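Local coordinates for short-chain dehydrogenase/reductase SDR (Paraburkholderia phymatum, PDB 5VA8) that binds NADP and probably acts as an NADP(H)-dependent oxidoreductase of the short-chain dehydrogenase/reductase family, at the interface of chains A and B and the interface of chains A and C. Sequence-based numbering; all coordinates share one arbitrary frame. Chains: chain A/B/C, Short-chain dehydrogenase/reductase SDR.

Contact 1: the interface of chains A and B. Residues chain A 152, 169-170, 173, 177, 253, 255; chain B 265-267.
The C-terminal tail of chain B, B:Gly265 to B:Tyr267, lies across helix 159-179 of chain A and the start of strand 255-258. Packing is close around the last two residues, B:Thr266 and B:Tyr267. With CG anti to its own carbonyl carbon (chi1 -67°), the B:Tyr267 ring meets A:Thr169 at about a right angle; the CG2 methyl of A:Thr169 lies over one face, 3.6 Å from CZ and beside the phenol oxygen OH. On this face the amide of A:Asn255 crosses obliquely, its plane turned 30° from the ring, with ND2 3.7 Å from CD1. Against the opposite face the chain of A:Lys152, bent at chi2 and chi3, reaches in tip to tip, CD being 4.0 Å from B:Tyr267 CD1, so the ring is sandwiched. B:Thr266 straddles the methyl of A:Ala173 with both branches, CG2 reaching to 3.8 Å from CB.

Along the backbone side of the tail, from A:Arg177 to the terminal carboxylate, the contact loosens and waters do the joining. An almost in-plane bond from NH1 to a lone pair of A:Ala173 O (2.9 Å) steadies the guanidinium. The same NH1 points nearly straight at a water (177° at H) that also binds A:Gly253 O and B:Thr266 O. Another water links N and ND2 of A:Asn255 to OXT of B:Tyr267. In this assembly the site docks one subunit's C-terminus onto its neighbour, and with its two-fold twin may reinforce the pairing of A and B.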
# COMPACT_ATOMS: atom_id res chain seq x y z
N LYS A 152 4.74 -6.90 -4.52
CA LYS A 152 4.28 -6.54 -3.18
C LYS A 152 5.41 -6.61 -2.16
O LYS A 152 5.47 -5.80 -1.23
CB LYS A 152 3.14 -7.45 -2.72
CG LYS A 152 1.88 -7.41 -3.59
CD LYS A 152 1.16 -6.09 -3.49
CE LYS A 152 0.54 -5.87 -2.09
NZ LYS A 152 -0.22 -4.58 -2.07
N THR A 169 3.48 -2.98 -13.47
CA THR A 169 2.35 -2.70 -12.60
C THR A 169 2.09 -1.21 -12.47
O THR A 169 0.93 -0.76 -12.47
CB THR A 169 2.61 -3.32 -11.23
OG1 THR A 169 2.82 -4.73 -11.39
CG2 THR A 169 1.42 -3.10 -10.30
N GLY A 170 3.16 -0.41 -12.36
CA GLY A 170 3.00 1.03 -12.28
C GLY A 170 2.39 1.62 -13.54
O GLY A 170 1.59 2.56 -13.47
N ALA A 173 -1.46 0.69 -13.90
CA ALA A 173 -2.35 1.50 -13.07
C ALA A 173 -2.95 2.65 -13.87
O ALA A 173 -4.14 2.97 -13.72
CB ALA A 173 -1.60 2.03 -11.85
N ARG A 177 -7.14 2.85 -15.74
CA ARG A 177 -8.13 3.89 -15.47
C ARG A 177 -8.47 4.69 -16.72
O ARG A 177 -9.59 5.17 -16.86
CB ARG A 177 -7.64 4.76 -14.32
CG ARG A 177 -7.72 3.98 -12.99
CD ARG A 177 -6.70 4.43 -11.99
NE ARG A 177 -6.85 3.76 -10.70
CZ ARG A 177 -6.10 2.73 -10.30
NH1 ARG A 177 -5.17 2.23 -11.11
NH2 ARG A 177 -6.28 2.20 -9.10
N GLY A 253 -7.79 -2.04 -12.56
CA GLY A 253 -6.62 -1.49 -11.90
C GLY A 253 -6.24 -2.20 -10.62
O GLY A 253 -5.51 -1.62 -9.81
N ASN A 255 -4.69 -5.32 -8.15
CA ASN A 255 -3.63 -6.32 -8.02
C ASN A 255 -4.15 -7.39 -7.09
O ASN A 255 -4.22 -7.19 -5.87
CB ASN A 255 -2.36 -5.66 -7.50
CG ASN A 255 -1.73 -4.77 -8.55
OD1 ASN A 255 -1.04 -5.26 -9.44
ND2 ASN A 255 -2.02 -3.47 -8.48
N GLY B 265 -4.93 5.01 -6.46
CA GLY B 265 -3.65 4.45 -6.08
C GLY B 265 -3.30 3.20 -6.87
O GLY B 265 -4.14 2.38 -7.21
N THR B 266 -2.00 3.06 -7.14
CA THR B 266 -1.52 1.90 -7.88
C THR B 266 -1.83 0.60 -7.16
O THR B 266 -2.19 -0.41 -7.80
CB THR B 266 -0.03 2.06 -8.10
OG1 THR B 266 0.18 3.29 -8.81
CG2 THR B 266 0.56 0.88 -8.91
N TYR B 267 -1.70 0.59 -5.84
CA TYR B 267 -1.99 -0.60 -5.05
C TYR B 267 -3.11 -0.33 -4.07
O TYR B 267 -3.17 0.77 -3.54
CB TYR B 267 -0.76 -1.05 -4.29
CG TYR B 267 0.33 -1.54 -5.20
CD1 TYR B 267 0.33 -2.86 -5.65
CD2 TYR B 267 1.34 -0.70 -5.60
CE1 TYR B 267 1.33 -3.32 -6.49
CE2 TYR B 267 2.34 -1.15 -6.46
CZ TYR B 267 2.33 -2.47 -6.90
OH TYR B 267 3.32 -2.93 -7.74
OXT TYR B 267 -3.94 -1.18 -3.79
O HOH W 1 -3.41 -0.05 -10.29
O HOH W 2 -4.32 -2.97 -6.48
O HOH W 3 -5.37 -0.38 -6.99

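Contact 2: the interface of chains A and C. Residues chain A 117, 121, 162-164, 166-167; chain C 117, 121, 162-164, 166-167, 170-171.
Where the two copies of helix 159-179 cross at the two-fold axis, A:Gly167 CA and C:Gly167 CA approach to 3.6 Å; the missing side chains let the backbones meet. Beside this crossing, A:Leu117 and C:Leu117 point tip to tip, their CD2 methyls 3.9 Å apart. The methionines lock the two layers together. A:Met121 has CG anti to its backbone N (chi1 -179°) and is extended beyond, so the sulfur reaches CD2 of C:Leu117 while the terminal methyl CE rests on CA of C:Gly163 at 3.8 Å. C:Met121 repeats this against A:Leu117 and A:Gly163.

Farther out, the serines meet the partner backbone mainly through CB: A:Ser166 CB sits 3.3 Å from C:Ser166 O. The hydroxyl OG, anti to the carbonyl carbon (chi1 -67°), turns its hydrogen bond back along its own helix and donates to A:Asn162 O at 2.7 Å, nearly along the C=O axis. C:Ser166 does the same with C:Asn162, so the hydroxyls are satisfied without bonding across. A:Ser166 CB also packs on C:Gly170 CA, and CB of C:Phe171 lies over A:Gly163 CA at 4.0 Å.

At the rim, polar linkage comes through water: ND2 of A:Asn162 points almost straight at a water (174° at H), 3.0 Å away, which in turn binds C:Phe171 O. Helices 110-138 and 159-179 of each chain thus form the four-helix bundle by which short-chain dehydrogenases/reductases commonly pair, with the glycine-rich face of helix 159-179 at its crossing.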
# COMPACT_ATOMS: atom_id res chain seq x y z
N LEU A 117 13.09 -6.70 -18.68
CA LEU A 117 12.13 -5.65 -19.00
C LEU A 117 11.35 -5.98 -20.28
O LEU A 117 10.13 -5.79 -20.34
CB LEU A 117 12.87 -4.32 -19.13
CG LEU A 117 13.34 -3.77 -17.78
CD1 LEU A 117 14.39 -2.68 -17.97
CD2 LEU A 117 12.16 -3.22 -17.01
N MET A 121 7.68 -6.75 -18.90
CA MET A 121 7.07 -5.43 -18.86
C MET A 121 6.67 -4.96 -20.25
O MET A 121 5.50 -4.67 -20.50
CB MET A 121 8.00 -4.41 -18.20
CG MET A 121 7.39 -3.02 -18.12
SD MET A 121 8.57 -1.85 -17.45
CE MET A 121 7.64 -0.31 -17.65
N ASN A 162 11.55 -8.30 -9.37
CA ASN A 162 11.21 -7.20 -8.47
C ASN A 162 11.13 -5.90 -9.24
O ASN A 162 10.21 -5.10 -9.06
CB ASN A 162 12.26 -7.07 -7.36
CG ASN A 162 12.37 -8.31 -6.48
OD1 ASN A 162 11.47 -9.15 -6.45
ND2 ASN A 162 13.48 -8.43 -5.76
N GLY A 163 12.10 -5.67 -10.12
CA GLY A 163 12.10 -4.50 -10.96
C GLY A 163 11.14 -4.55 -12.13
O GLY A 163 10.25 -3.70 -12.23
N ALA A 164 11.30 -5.52 -13.04
CA ALA A 164 10.55 -5.47 -14.29
C ALA A 164 9.05 -5.55 -14.04
O ALA A 164 8.27 -4.82 -14.68
CB ALA A 164 11.00 -6.59 -15.22
N SER A 166 7.33 -4.78 -11.35
CA SER A 166 6.86 -3.55 -10.71
C SER A 166 6.71 -2.43 -11.73
O SER A 166 5.80 -1.59 -11.61
CB SER A 166 7.82 -3.15 -9.60
OG SER A 166 7.77 -4.09 -8.53
N GLY A 167 7.61 -2.39 -12.72
CA GLY A 167 7.48 -1.43 -13.80
C GLY A 167 6.19 -1.62 -14.57
O GLY A 167 5.47 -0.66 -14.85
N LEU C 117 13.35 3.81 -19.33
CA LEU C 117 13.87 2.80 -18.42
C LEU C 117 15.36 3.01 -18.17
O LEU C 117 15.83 2.89 -17.03
CB LEU C 117 13.59 1.41 -18.98
CG LEU C 117 12.12 0.98 -18.89
CD1 LEU C 117 11.81 -0.16 -19.85
CD2 LEU C 117 11.79 0.59 -17.45
N MET C 121 15.46 4.22 -14.35
CA MET C 121 15.52 2.96 -13.62
C MET C 121 16.93 2.38 -13.68
O MET C 121 17.56 2.19 -12.64
CB MET C 121 14.50 1.97 -14.17
CG MET C 121 14.58 0.61 -13.50
SD MET C 121 13.42 -0.58 -14.18
CE MET C 121 13.92 -2.06 -13.29
N ASN C 162 5.26 6.49 -14.79
CA ASN C 162 4.49 5.50 -14.04
C ASN C 162 5.14 4.14 -14.12
O ASN C 162 5.25 3.42 -13.13
CB ASN C 162 3.06 5.39 -14.58
CG ASN C 162 2.31 6.70 -14.57
OD1 ASN C 162 2.64 7.62 -13.82
ND2 ASN C 162 1.25 6.79 -15.39
N GLY C 163 5.59 3.77 -15.32
CA GLY C 163 6.28 2.51 -15.51
C GLY C 163 7.72 2.51 -15.01
O GLY C 163 8.06 1.72 -14.13
N ALA C 164 8.58 3.38 -15.56
CA ALA C 164 10.02 3.24 -15.28
C ALA C 164 10.33 3.45 -13.81
O ALA C 164 11.15 2.72 -13.23
CB ALA C 164 10.83 4.22 -16.13
N SER C 166 8.37 3.05 -11.22
CA SER C 166 7.86 1.94 -10.43
C SER C 166 8.77 0.73 -10.54
O SER C 166 8.91 -0.04 -9.58
CB SER C 166 6.44 1.57 -10.85
OG SER C 166 5.55 2.66 -10.61
N GLY C 167 9.38 0.53 -11.71
CA GLY C 167 10.36 -0.54 -11.84
C GLY C 167 11.56 -0.33 -10.93
O GLY C 167 12.01 -1.25 -10.25
N GLY C 170 10.51 -1.06 -7.24
CA GLY C 170 10.36 -2.46 -6.91
C GLY C 170 11.69 -3.16 -6.73
O GLY C 170 11.83 -4.03 -5.86
N PHE C 171 12.69 -2.77 -7.52
CA PHE C 171 14.02 -3.32 -7.34
C PHE C 171 14.68 -2.79 -6.08
O PHE C 171 15.32 -3.55 -5.33
CB PHE C 171 14.90 -3.00 -8.55
CG PHE C 171 16.35 -3.27 -8.31
CD1 PHE C 171 16.83 -4.57 -8.30
CD2 PHE C 171 17.21 -2.23 -8.01
CE1 PHE C 171 18.17 -4.83 -8.06
CE2 PHE C 171 18.56 -2.48 -7.75
CZ PHE C 171 19.03 -3.78 -7.79
O HOH W 4 15.63 -6.38 -5.72

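The C-alpha centres of contact 1 and contact 2 are about 12 Å apart, and both use helix 159-179 of chain A. Its 162-167 stretch faces chain C in contact 2, whereas residues 169-177 receive the tail of chain B in contact 1. Gly170 takes part in both kinds of contact, in chain A beside the tail of chain B and in chain C against its partner helix. One helix therefore joins two different two-fold interfaces, which fits the four copies of the deposited assembly and the tetramers common in this family.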